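Local coordinates for protein phosphoribosylformylglycinamidine cyclo-ligase (Thermus thermophilus HB8, PDB 5AVM) that probably catalyses the ATP-dependent closure of the imidazole ring that gives 5-aminoimidazole ribonucleotide in de novo purine biosynthesis, at residues A58-V63 and A153-G158; D82-S87 and E124-H129; S87-L92 and R219-Y224; A179-G184 and E317-G322; L238-H243 and V301-Q306. One frame throughout, in Å; residues are numbered along the deposited sequence.

Interaction 1: residues A58-V63 and A153-G158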
# COMPACT_ATOMS: atom_id res chain seq x y z
N ALA B 58 -10.36 0.20 -6.48
CA ALA B 58 -8.93 0.31 -6.30
C ALA B 58 -8.33 -1.06 -6.04
O ALA B 58 -9.04 -2.03 -5.77
CB ALA B 58 -8.60 1.26 -5.13
N THR B 59 -7.01 -1.11 -6.13
CA THR B 59 -6.28 -2.34 -5.92
C THR B 59 -4.92 -1.90 -5.38
O THR B 59 -4.49 -0.77 -5.62
CB THR B 59 -6.10 -3.09 -7.28
OG1 THR B 59 -5.36 -4.30 -7.07
CG2 THR B 59 -5.38 -2.22 -8.29
N THR B 60 -4.27 -2.77 -4.61
CA THR B 60 -2.95 -2.49 -4.10
C THR B 60 -2.11 -3.72 -4.46
O THR B 60 -2.58 -4.86 -4.35
CB THR B 60 -2.97 -2.24 -2.57
OG1 THR B 60 -1.72 -1.65 -2.19
CG2 THR B 60 -3.19 -3.53 -1.78
N ASP B 61 -0.88 -3.50 -4.93
CA ASP B 61 -0.01 -4.61 -5.36
C ASP B 61 1.43 -4.36 -5.00
O ASP B 61 1.79 -3.29 -4.53
CB ASP B 61 -0.07 -4.78 -6.89
CG ASP B 61 -1.39 -5.34 -7.37
OD1 ASP B 61 -1.69 -6.51 -7.08
OD2 ASP B 61 -2.14 -4.60 -8.05
N GLY B 62 2.26 -5.37 -5.26
CA GLY B 62 3.68 -5.27 -5.01
C GLY B 62 4.40 -5.83 -6.22
O GLY B 62 3.85 -6.67 -6.93
N VAL B 63 5.62 -5.37 -6.47
CA VAL B 63 6.38 -5.88 -7.61
C VAL B 63 6.67 -7.36 -7.36
O VAL B 63 6.45 -8.21 -8.22
CB VAL B 63 7.71 -5.09 -7.80
CG1 VAL B 63 8.58 -5.75 -8.86
CG2 VAL B 63 7.40 -3.66 -8.21
N ALA B 153 5.74 -1.58 -3.57
CA ALA B 153 4.29 -1.75 -3.54
C ALA B 153 3.63 -0.45 -3.93
O ALA B 153 4.28 0.59 -4.00
CB ALA B 153 3.85 -2.16 -2.16
N GLY B 154 2.33 -0.50 -4.20
CA GLY B 154 1.62 0.70 -4.59
C GLY B 154 0.12 0.50 -4.59
O GLY B 154 -0.38 -0.56 -4.21
N THR B 155 -0.60 1.53 -5.01
CA THR B 155 -2.06 1.47 -5.06
C THR B 155 -2.58 2.27 -6.24
O THR B 155 -2.13 3.39 -6.47
CB THR B 155 -2.69 2.01 -3.76
OG1 THR B 155 -2.38 1.11 -2.69
CG2 THR B 155 -4.21 2.12 -3.89
N LEU B 156 -3.52 1.69 -6.98
CA LEU B 156 -4.12 2.37 -8.13
C LEU B 156 -5.62 2.52 -7.89
O LEU B 156 -6.32 1.54 -7.63
CB LEU B 156 -3.91 1.57 -9.42
CG LEU B 156 -4.45 2.20 -10.72
CD1 LEU B 156 -3.59 3.40 -11.12
CD2 LEU B 156 -4.45 1.17 -11.83
N VAL B 157 -6.10 3.76 -7.96
CA VAL B 157 -7.52 4.05 -7.78
C VAL B 157 -8.12 4.26 -9.17
O VAL B 157 -7.46 4.78 -10.07
CB VAL B 157 -7.74 5.33 -6.92
CG1 VAL B 157 -9.22 5.67 -6.82
CG2 VAL B 157 -7.15 5.11 -5.53
N GLY B 158 -9.36 3.83 -9.35
CA GLY B 158 -9.98 3.97 -10.65
C GLY B 158 -11.46 4.22 -10.53
O GLY B 158 -11.95 4.53 -9.46
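Thr60 and Gly154 form the shortest bond between the two strands: the hydroxyl OG1 of Thr60 donates to Gly154 O over 2.7 Å, coming from above the carbonyl plane. From the opposite face of that plane Asp61 N gives a second hydrogen bond to Gly154 O, at 3.1 Å, so two donors grip a single buried oxygen. Thr60 can reach it because OG1 stands anti to its own backbone N (chi1 -166°). The same hydroxyl lies 2.9 Å from Thr155 OG1, which is hydrogen-bonded to Thr155 OG1 of the second subunit. The remaining rungs are regular: Thr59 and Leu156 exchange N-H and C=O in both directions, and Gly154 N returns a bond of 2.9 Å to Asp61 O. Close CA-H...O contacts fill the steps between them, such as Thr155 CA to Thr59 O at 3.4 Å. Packing across the pair is thin. Ala58 CB meets Val157 CG2 at 4.1 Å, on the face that also carries Thr60 and Thr155 and lies against the second subunit. On the other face Thr59 and Leu156 are covered by helix 79-92. This is an antiparallel pair at the edge of the N-terminal sheet as counted within one chain, with one face in the dimer interface, consistent with the central beta barrel that two subunits build together in PurM enzymes.

Interaction 2: residues D82-S87 and E124-H129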
# COMPACT_ATOMS: atom_id res chain seq x y z
N ASP B 82 6.50 -2.52 -14.08
CA ASP B 82 6.03 -3.78 -13.54
C ASP B 82 4.92 -3.55 -12.53
O ASP B 82 3.90 -4.22 -12.56
CB ASP B 82 7.17 -4.56 -12.88
CG ASP B 82 8.07 -5.27 -13.90
OD1 ASP B 82 7.55 -6.04 -14.74
OD2 ASP B 82 9.31 -5.05 -13.86
N LEU B 83 5.12 -2.58 -11.63
CA LEU B 83 4.12 -2.27 -10.61
C LEU B 83 2.87 -1.59 -11.16
O LEU B 83 1.75 -2.02 -10.91
CB LEU B 83 4.75 -1.39 -9.53
CG LEU B 83 3.81 -0.97 -8.40
CD1 LEU B 83 3.12 -2.19 -7.81
CD2 LEU B 83 4.61 -0.23 -7.35
N VAL B 84 3.08 -0.50 -11.89
CA VAL B 84 1.98 0.27 -12.46
C VAL B 84 1.13 -0.57 -13.41
O VAL B 84 -0.10 -0.59 -13.30
CB VAL B 84 2.53 1.52 -13.19
CG1 VAL B 84 1.44 2.20 -13.99
CG2 VAL B 84 3.11 2.48 -12.17
N ASN B 85 1.79 -1.29 -14.32
CA ASN B 85 1.07 -2.13 -15.28
C ASN B 85 0.33 -3.28 -14.61
O ASN B 85 -0.74 -3.67 -15.07
CB ASN B 85 2.04 -2.68 -16.32
CG ASN B 85 2.50 -1.62 -17.28
OD1 ASN B 85 2.15 -0.45 -17.12
ND2 ASN B 85 3.30 -2.01 -18.27
N HIS B 86 0.89 -3.82 -13.54
CA HIS B 86 0.25 -4.90 -12.80
C HIS B 86 -0.96 -4.31 -12.10
O HIS B 86 -2.01 -4.94 -11.99
CB HIS B 86 1.24 -5.49 -11.80
CG HIS B 86 0.70 -6.64 -11.00
ND1 HIS B 86 1.50 -7.67 -10.55
CD2 HIS B 86 -0.53 -6.89 -10.50
CE1 HIS B 86 0.79 -8.50 -9.81
NE2 HIS B 86 -0.45 -8.04 -9.76
N SER B 87 -0.81 -3.07 -11.62
CA SER B 87 -1.89 -2.36 -10.93
C SER B 87 -3.01 -2.02 -11.90
O SER B 87 -4.19 -2.13 -11.58
CB SER B 87 -1.35 -1.07 -10.28
OG SER B 87 -0.34 -1.34 -9.31
N GLU B 124 7.68 7.45 -15.10
CA GLU B 124 7.61 7.17 -16.54
C GLU B 124 6.46 6.23 -16.87
O GLU B 124 5.83 6.38 -17.91
CB GLU B 124 8.92 6.53 -17.03
CG GLU B 124 10.19 7.38 -16.84
CD GLU B 124 11.43 6.75 -17.49
OE1 GLU B 124 11.40 6.52 -18.72
OE2 GLU B 124 12.43 6.47 -16.77
N ALA B 125 6.19 5.27 -15.99
CA ALA B 125 5.12 4.29 -16.19
C ALA B 125 3.74 4.92 -16.08
O ALA B 125 2.82 4.59 -16.84
CB ALA B 125 5.24 3.16 -15.19
N CYS B 126 3.59 5.83 -15.12
CA CYS B 126 2.32 6.51 -14.93
C CYS B 126 2.03 7.48 -16.05
O CYS B 126 0.97 7.41 -16.66
CB CYS B 126 2.30 7.27 -13.61
SG CYS B 126 2.22 6.21 -12.18
N ARG B 127 2.96 8.38 -16.33
CA ARG B 127 2.73 9.34 -17.39
C ARG B 127 2.60 8.66 -18.75
O ARG B 127 2.06 9.24 -19.69
CB ARG B 127 3.81 10.43 -17.42
CG ARG B 127 5.19 10.01 -17.82
CD ARG B 127 6.14 11.22 -17.86
NE ARG B 127 5.77 12.21 -18.88
CZ ARG B 127 5.08 13.32 -18.64
NH1 ARG B 127 4.66 13.61 -17.41
NH2 ARG B 127 4.80 14.15 -19.64
N ALA B 128 3.07 7.41 -18.84
CA ALA B 128 2.98 6.64 -20.08
C ALA B 128 1.53 6.27 -20.32
O ALA B 128 1.11 6.04 -21.46
CB ALA B 128 3.84 5.38 -19.98
N HIS B 129 0.76 6.21 -19.23
CA HIS B 129 -0.65 5.86 -19.30
C HIS B 129 -1.54 7.06 -19.01
O HIS B 129 -2.76 6.93 -18.98
CB HIS B 129 -0.96 4.76 -18.29
CG HIS B 129 -0.30 3.45 -18.60
ND1 HIS B 129 -0.61 2.71 -19.72
CD2 HIS B 129 0.64 2.74 -17.93
CE1 HIS B 129 0.11 1.61 -19.73
NE2 HIS B 129 0.87 1.60 -18.66
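Val84 and Asn85 of helix 79-92 pack against Ala125, Cys126 and His129 of helix 112-129, a buried helix-helix contact in the N-terminal domain, where both helices rest on Phe101 of strand 97-107. The two short axes come within 9.2 Å, inclined at 41°. Val84 is the apolar centre: its CB touches Ala125 CB at 3.7 Å, CG2 reaches Cys126 SG at 3.8 Å, and CG1, held anti to the backbone N (chi1 170°), passes obliquely beside His129 CD2. Next to this patch the polar pair closes the contact. His129 NE2 donates to Asn85 OD1 over 2.9 Å, the oxygen lying at the edge of the imidazole and close to its plane. Amide and ring are strongly turned against each other, with planes 69° apart, so the two groups join by the bond and do not stack. The other end of the amide is engaged as well, since Asn85 ND2 donates to the carbonyl of His221 in the loop before helix 225-233. The chemistry implies that NE2 of His129 carries a proton, and that the amide, with its oxygen accepting and its nitrogen donating, is held against a flip and joins the helix pair to the C-terminal domain.

Interaction 3: residues S87-L92 and R219-Y224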
# COMPACT_ATOMS: atom_id res chain seq x y z
N SER B 87 -0.81 -3.07 -11.62
CA SER B 87 -1.89 -2.36 -10.93
C SER B 87 -3.01 -2.02 -11.90
O SER B 87 -4.19 -2.13 -11.58
CB SER B 87 -1.35 -1.07 -10.28
OG SER B 87 -0.34 -1.34 -9.31
N VAL B 88 -2.64 -1.58 -13.10
CA VAL B 88 -3.61 -1.23 -14.12
C VAL B 88 -4.46 -2.44 -14.50
O VAL B 88 -5.68 -2.33 -14.64
CB VAL B 88 -2.91 -0.66 -15.38
CG1 VAL B 88 -3.91 -0.54 -16.53
CG2 VAL B 88 -2.31 0.70 -15.07
N ASN B 89 -3.83 -3.61 -14.65
CA ASN B 89 -4.54 -4.82 -15.04
C ASN B 89 -5.50 -5.35 -13.99
O ASN B 89 -6.58 -5.83 -14.33
CB ASN B 89 -3.56 -5.93 -15.43
CG ASN B 89 -2.86 -5.65 -16.76
OD1 ASN B 89 -3.13 -4.65 -17.43
ND2 ASN B 89 -1.95 -6.55 -17.14
N ASP B 90 -5.11 -5.30 -12.72
CA ASP B 90 -5.99 -5.78 -11.65
C ASP B 90 -7.28 -4.97 -11.62
O ASP B 90 -8.33 -5.45 -11.17
CB ASP B 90 -5.29 -5.70 -10.29
CG ASP B 90 -4.59 -7.00 -9.92
OD1 ASP B 90 -4.45 -7.88 -10.80
OD2 ASP B 90 -4.19 -7.14 -8.74
N LEU B 91 -7.20 -3.73 -12.12
CA LEU B 91 -8.34 -2.83 -12.17
C LEU B 91 -9.14 -3.10 -13.45
O LEU B 91 -10.37 -3.11 -13.42
CB LEU B 91 -7.86 -1.37 -12.13
CG LEU B 91 -8.44 -0.49 -11.01
CD1 LEU B 91 -8.05 -1.03 -9.65
CD2 LEU B 91 -7.93 0.92 -11.17
N LEU B 92 -8.45 -3.33 -14.56
CA LEU B 92 -9.12 -3.62 -15.83
C LEU B 92 -9.96 -4.88 -15.72
O LEU B 92 -10.92 -5.05 -16.46
CB LEU B 92 -8.10 -3.79 -16.96
CG LEU B 92 -7.41 -2.51 -17.45
CD1 LEU B 92 -6.32 -2.87 -18.45
CD2 LEU B 92 -8.44 -1.57 -18.07
N ARG B 219 11.69 -7.99 -18.81
CA ARG B 219 10.73 -7.30 -19.66
C ARG B 219 9.54 -6.97 -18.76
O ARG B 219 8.95 -7.86 -18.13
CB ARG B 219 10.28 -8.19 -20.82
CG ARG B 219 9.22 -7.57 -21.72
CD ARG B 219 9.33 -8.11 -23.13
NE ARG B 219 10.56 -7.66 -23.80
CZ ARG B 219 11.40 -8.46 -24.44
NH1 ARG B 219 11.16 -9.77 -24.51
NH2 ARG B 219 12.48 -7.97 -25.02
N PRO B 220 9.18 -5.68 -18.67
CA PRO B 220 8.07 -5.23 -17.83
C PRO B 220 6.73 -5.96 -17.98
O PRO B 220 6.40 -6.50 -19.04
CB PRO B 220 7.96 -3.75 -18.17
CG PRO B 220 9.37 -3.38 -18.51
CD PRO B 220 9.81 -4.54 -19.36
N HIS B 221 5.97 -5.97 -16.89
CA HIS B 221 4.63 -6.55 -16.85
C HIS B 221 3.85 -5.76 -17.91
O HIS B 221 3.92 -4.54 -17.94
CB HIS B 221 4.03 -6.33 -15.46
CG HIS B 221 2.75 -7.07 -15.21
ND1 HIS B 221 2.64 -8.06 -14.26
CD2 HIS B 221 1.53 -6.95 -15.78
CE1 HIS B 221 1.40 -8.53 -14.26
NE2 HIS B 221 0.71 -7.87 -15.17
N ARG B 222 3.12 -6.45 -18.78
CA ARG B 222 2.37 -5.78 -19.84
C ARG B 222 0.99 -5.27 -19.42
O ARG B 222 0.20 -5.99 -18.80
CB ARG B 222 2.22 -6.74 -21.03
CG ARG B 222 1.53 -6.15 -22.24
CD ARG B 222 1.74 -7.05 -23.45
NE ARG B 222 3.14 -7.08 -23.85
CZ ARG B 222 3.68 -7.94 -24.71
NH1 ARG B 222 2.93 -8.88 -25.27
NH2 ARG B 222 4.97 -7.87 -25.01
N ALA B 223 0.70 -4.01 -19.76
CA ALA B 223 -0.58 -3.39 -19.45
C ALA B 223 -1.54 -3.57 -20.62
O ALA B 223 -1.14 -3.46 -21.78
CB ALA B 223 -0.40 -1.91 -19.18
N TYR B 224 -2.81 -3.83 -20.32
CA TYR B 224 -3.82 -4.02 -21.35
C TYR B 224 -4.86 -2.90 -21.40
O TYR B 224 -5.98 -3.11 -21.85
CB TYR B 224 -4.52 -5.36 -21.14
CG TYR B 224 -3.54 -6.51 -21.20
CD1 TYR B 224 -2.90 -6.84 -22.39
CD2 TYR B 224 -3.19 -7.20 -20.05
CE1 TYR B 224 -1.92 -7.82 -22.43
CE2 TYR B 224 -2.22 -8.19 -20.08
CZ TYR B 224 -1.59 -8.49 -21.27
OH TYR B 224 -0.61 -9.46 -21.28
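Asn89 reaches from helix 79-92 of the N-terminal domain to the loop at Arg222 and Tyr224 that leads into helix 225-233 of the C-terminal domain, and pins the N-cap residue of that helix. Its amide clips the loop backbone twice. OD1 accepts from Tyr224 N at 3.0 Å, the donor lying in the carbonyl plane on a lone pair, while ND2 donates to Arg222 O over 2.8 Å. CG stands anti to the carbonyl carbon (chi1 -71°), directed at the loop; the amide crosses the Tyr224 side chain obliquely, its plane 19° from that of the ring, with ND2 3.2 Å from Tyr224 CD2. ND2 also faces the edge of the His221 ring, 3.6 Å from NE2; the nitrogens of this ring are bonded to Thr187 and His243. Further along the helix Leu92 CD1 closes on the Tyr224 backbone, 3.3 Å from its carbonyl carbon, and on its CB. An alanine at Asn89 would probably leave Tyr224 N and Arg222 O without their mates and set the loop freer to move against the helix. Both bonds end on backbone groups, so one amide ties helix 79-92 to the course of the loop where the domains meet; loop side chains add further bonds, such as Tyr224 OH to Pro181 O.

Interaction 4: residues A179-G184 and E317-G322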
# COMPACT_ATOMS: atom_id res chain seq x y z
N ALA B 179 -7.61 -14.76 -24.48
CA ALA B 179 -6.43 -14.41 -23.74
C ALA B 179 -5.64 -13.34 -24.45
O ALA B 179 -5.53 -13.35 -25.67
CB ALA B 179 -5.56 -15.63 -23.52
N LEU B 180 -5.11 -12.40 -23.68
CA LEU B 180 -4.28 -11.33 -24.21
C LEU B 180 -2.88 -11.79 -23.82
O LEU B 180 -2.65 -12.16 -22.66
CB LEU B 180 -4.63 -9.99 -23.56
CG LEU B 180 -6.08 -9.55 -23.76
CD1 LEU B 180 -6.25 -8.15 -23.21
CD2 LEU B 180 -6.45 -9.61 -25.24
N PRO B 181 -1.94 -11.78 -24.77
CA PRO B 181 -0.55 -12.20 -24.58
C PRO B 181 0.30 -11.49 -23.53
O PRO B 181 0.39 -10.27 -23.51
CB PRO B 181 0.04 -12.07 -25.98
CG PRO B 181 -0.69 -10.88 -26.53
CD PRO B 181 -2.12 -11.17 -26.11
N SER B 182 0.93 -12.29 -22.68
CA SER B 182 1.80 -11.77 -21.64
C SER B 182 3.14 -11.46 -22.30
O SER B 182 3.43 -11.98 -23.38
CB SER B 182 1.99 -12.80 -20.52
OG SER B 182 2.82 -13.87 -20.92
N SER B 183 3.95 -10.63 -21.65
CA SER B 183 5.25 -10.23 -22.18
C SER B 183 6.39 -11.04 -21.59
O SER B 183 7.56 -10.74 -21.81
CB SER B 183 5.51 -8.76 -21.86
OG SER B 183 5.76 -8.62 -20.48
N GLY B 184 6.04 -12.07 -20.85
CA GLY B 184 7.05 -12.89 -20.22
C GLY B 184 6.53 -13.29 -18.86
O GLY B 184 5.32 -13.40 -18.68
N GLU B 317 -5.06 -7.85 -30.27
CA GLU B 317 -4.18 -9.00 -30.41
C GLU B 317 -4.57 -10.03 -29.35
O GLU B 317 -4.11 -9.96 -28.22
CB GLU B 317 -2.73 -8.55 -30.20
CG GLU B 317 -1.68 -9.63 -30.32
CD GLU B 317 -0.28 -9.06 -30.33
OE1 GLU B 317 -0.00 -8.19 -31.19
OE2 GLU B 317 0.55 -9.46 -29.47
N GLY B 318 -5.42 -10.99 -29.72
CA GLY B 318 -5.84 -11.99 -28.76
C GLY B 318 -5.89 -13.39 -29.33
O GLY B 318 -5.54 -13.60 -30.48
N PHE B 319 -6.34 -14.34 -28.52
CA PHE B 319 -6.42 -15.73 -28.94
C PHE B 319 -7.59 -16.46 -28.29
O PHE B 319 -7.69 -16.49 -27.06
CB PHE B 319 -5.12 -16.45 -28.56
CG PHE B 319 -3.89 -15.86 -29.18
CD1 PHE B 319 -3.49 -16.23 -30.46
CD2 PHE B 319 -3.14 -14.90 -28.49
CE1 PHE B 319 -2.36 -15.66 -31.05
CE2 PHE B 319 -2.01 -14.33 -29.07
CZ PHE B 319 -1.62 -14.71 -30.35
N LEU B 320 -8.49 -17.02 -29.10
CA LEU B 320 -9.61 -17.78 -28.54
C LEU B 320 -8.92 -19.02 -28.00
O LEU B 320 -8.27 -19.75 -28.74
CB LEU B 320 -10.62 -18.16 -29.63
CG LEU B 320 -11.80 -19.05 -29.21
CD1 LEU B 320 -12.59 -18.40 -28.09
CD2 LEU B 320 -12.70 -19.29 -30.41
N VAL B 321 -9.06 -19.27 -26.70
CA VAL B 321 -8.37 -20.41 -26.10
C VAL B 321 -9.24 -21.34 -25.27
O VAL B 321 -8.72 -22.19 -24.55
CB VAL B 321 -7.22 -19.91 -25.21
CG1 VAL B 321 -6.30 -19.00 -26.03
CG2 VAL B 321 -7.77 -19.14 -24.02
N GLY B 322 -10.55 -21.19 -25.36
CA GLY B 322 -11.40 -22.07 -24.58
C GLY B 322 -12.87 -21.73 -24.50
O GLY B 322 -13.40 -20.99 -25.33
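Ala179 forms the single bridge between these two segments, with Phe319. Its N donates to Phe319 O over 3.1 Å in an almost straight bond (169° at the hydrogen), and its carbonyl oxygen takes a weak bond back from Phe319 N. Gly318 CA lies close to the same oxygen, at 3.4 Å, in a CA-H...O contact. The methyl of Ala179 meets Val321 CG2 at 4.2 Å, on the face of the sheet that also bears the Phe319 ring. At Leu180 the backbone turns its polar groups to the opposite neighbour, bonding with Gly299 and Met300. Strand 176-181 thus sits inside the mixed sheet of the C-terminal domain, antiparallel both to 298-304 and to 319-326. The CB of Leu180 points away from 317-322, yet the end of the side chain bends back and brings CD2 to 3.8 Å from Glu317 O, while Phe228 of helix 225-233 lies against the same side chain. Pro181 has no N-H to continue the ladder; the short strands stand at 129° to each other. Contact passes instead to the ring carbons. CD sits 3.1 Å from Glu317 O and approaches the edge of the Phe319 ring at CE2, 4.3 Å away. CG, one atom further round, meets the Glu317 carboxylate at OE2, 3.5 Å away. Glu317 holds its CG anti to the backbone N (chi1 -180°), and from there its exposed chain crosses the proline obliquely.

Interaction 5: residues L238-H243 and V301-Q306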
# COMPACT_ATOMS: atom_id res chain seq x y z
N LEU B 238 -18.35 -7.63 -22.65
CA LEU B 238 -17.41 -8.39 -21.83
C LEU B 238 -18.15 -8.82 -20.58
O LEU B 238 -18.90 -8.02 -20.01
CB LEU B 238 -16.21 -7.52 -21.43
CG LEU B 238 -15.09 -7.27 -22.44
CD1 LEU B 238 -14.45 -8.59 -22.81
CD2 LEU B 238 -15.61 -6.57 -23.67
N HIS B 239 -17.96 -10.06 -20.15
CA HIS B 239 -18.63 -10.55 -18.94
C HIS B 239 -17.73 -10.51 -17.72
O HIS B 239 -18.09 -9.91 -16.70
CB HIS B 239 -19.11 -11.99 -19.14
CG HIS B 239 -20.25 -12.11 -20.11
ND1 HIS B 239 -20.91 -13.30 -20.33
CD2 HIS B 239 -20.85 -11.19 -20.90
CE1 HIS B 239 -21.86 -13.10 -21.23
NE2 HIS B 239 -21.85 -11.83 -21.58
N ALA B 240 -16.58 -11.15 -17.82
CA ALA B 240 -15.62 -11.18 -16.73
C ALA B 240 -14.22 -11.12 -17.31
O ALA B 240 -14.04 -11.06 -18.53
CB ALA B 240 -15.80 -12.45 -15.91
N ALA B 241 -13.22 -11.11 -16.44
CA ALA B 241 -11.84 -11.05 -16.89
C ALA B 241 -10.95 -11.47 -15.74
O ALA B 241 -11.30 -11.26 -14.57
CB ALA B 241 -11.48 -9.64 -17.36
N ALA B 242 -9.82 -12.07 -16.07
CA ALA B 242 -8.90 -12.51 -15.05
C ALA B 242 -7.50 -12.07 -15.40
O ALA B 242 -7.06 -12.23 -16.53
CB ALA B 242 -8.94 -14.03 -14.92
N HIS B 243 -6.83 -11.48 -14.43
CA HIS B 243 -5.45 -11.06 -14.61
C HIS B 243 -4.73 -12.28 -14.06
O HIS B 243 -4.98 -12.68 -12.93
CB HIS B 243 -5.13 -9.83 -13.77
CG HIS B 243 -3.79 -9.24 -14.06
ND1 HIS B 243 -3.11 -8.47 -13.14
CD2 HIS B 243 -3.00 -9.30 -15.16
CE1 HIS B 243 -1.96 -8.08 -13.66
NE2 HIS B 243 -1.87 -8.57 -14.89
N VAL B 301 -7.22 -13.23 -19.18
CA VAL B 301 -8.21 -14.08 -19.84
C VAL B 301 -9.55 -13.34 -19.79
O VAL B 301 -9.95 -12.85 -18.74
CB VAL B 301 -8.37 -15.46 -19.15
CG1 VAL B 301 -9.39 -16.31 -19.90
CG2 VAL B 301 -7.02 -16.18 -19.08
N LEU B 302 -10.22 -13.27 -20.93
CA LEU B 302 -11.51 -12.60 -21.02
C LEU B 302 -12.63 -13.62 -21.21
O LEU B 302 -12.52 -14.56 -22.00
CB LEU B 302 -11.50 -11.61 -22.18
CG LEU B 302 -10.94 -10.20 -21.94
CD1 LEU B 302 -9.67 -10.26 -21.13
CD2 LEU B 302 -10.67 -9.54 -23.28
N VAL B 303 -13.72 -13.43 -20.47
CA VAL B 303 -14.88 -14.31 -20.57
C VAL B 303 -15.98 -13.44 -21.17
O VAL B 303 -16.40 -12.45 -20.57
CB VAL B 303 -15.30 -14.82 -19.19
CG1 VAL B 303 -16.34 -15.91 -19.34
CG2 VAL B 303 -14.09 -15.33 -18.43
N LEU B 304 -16.44 -13.82 -22.35
CA LEU B 304 -17.47 -13.05 -23.04
C LEU B 304 -18.20 -13.92 -24.08
O LEU B 304 -17.72 -14.99 -24.44
CB LEU B 304 -16.82 -11.85 -23.74
CG LEU B 304 -15.54 -12.08 -24.57
CD1 LEU B 304 -15.73 -13.18 -25.59
CD2 LEU B 304 -15.18 -10.80 -25.29
N PRO B 305 -19.38 -13.46 -24.56
CA PRO B 305 -20.14 -14.21 -25.56
C PRO B 305 -19.25 -14.57 -26.75
O PRO B 305 -18.28 -13.86 -27.04
CB PRO B 305 -21.25 -13.24 -25.94
CG PRO B 305 -21.53 -12.56 -24.64
CD PRO B 305 -20.13 -12.27 -24.12
N GLN B 306 -19.56 -15.66 -27.45
CA GLN B 306 -18.75 -16.07 -28.59
C GLN B 306 -18.58 -15.00 -29.67
O GLN B 306 -17.49 -14.80 -30.19
CB GLN B 306 -19.31 -17.35 -29.21
CG GLN B 306 -18.44 -17.91 -30.33
CD GLN B 306 -17.12 -18.49 -29.82
OE1 GLN B 306 -16.09 -18.38 -30.48
NE2 GLN B 306 -17.16 -19.13 -28.66
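Ala240 to Ala242 pair antiparallel with Val301 to Val303, and the ladder begins with a classic beta bulge in which His239 and Ala240 both face Val303. Val303 O accepts from His239 N at 2.9 Å and from Ala240 N at 3.0 Å; Val303 N donates back to Ala240 O from well above the carbonyl plane. Beyond the bulge Ala242 N to Val301 O and Val301 N to Ala242 O are both 2.8 Å. The His239 ring reaches tip to tip toward Pro305, whose CD sits over one ring face, 3.5 Å from the centroid, in a CH-pi contact. Both ring nitrogens are taken, ND1 by Asp175 and NE2 by Glu237. An alanine at His239 would probably leave these two carboxylates without their mate and open a gap over Pro305. Leu238 lies side by side with Leu304, where CD1 to CD2 is tight at 3.4 Å, and the same CD1 touches Leu302 CD2 at 3.9 Å. The small alanines add modest packing, Ala240 CB against Val303 CB at 4.1 Å. Within the chain 240-243 is an outermost strand of the sheet; 298-304 is paired on its other edge with strand 176-181, Val303 packs on Val324 of strand 319-326, and Pro305 stands at the N-cap position of helix 306-313.

In the fold
Interactions 1 and 2 build the N-terminal domain, their centres about 10 Å apart, with 2 nested in the loop that 1 closes; interactions 4 and 5 share the C-terminal sheet in the same nested way. Interaction 3 bridges the halves. Its loop is held to interaction 2 by Asp82 OD1 to His221 N at 2.7 Å and to interaction 4 by Tyr224 OH to Pro181 O at 2.6 Å. Toward interaction 5, Asp90 OD1 lies 2.8 Å from His243 ND1, extending a polar cluster with His86 and His221. This cluster, where the two domains meet, probably lies near the active site, as in relatives. Interactions 1 and 4 stand on opposite sides of the chain's centre, their own centres about 23 Å apart.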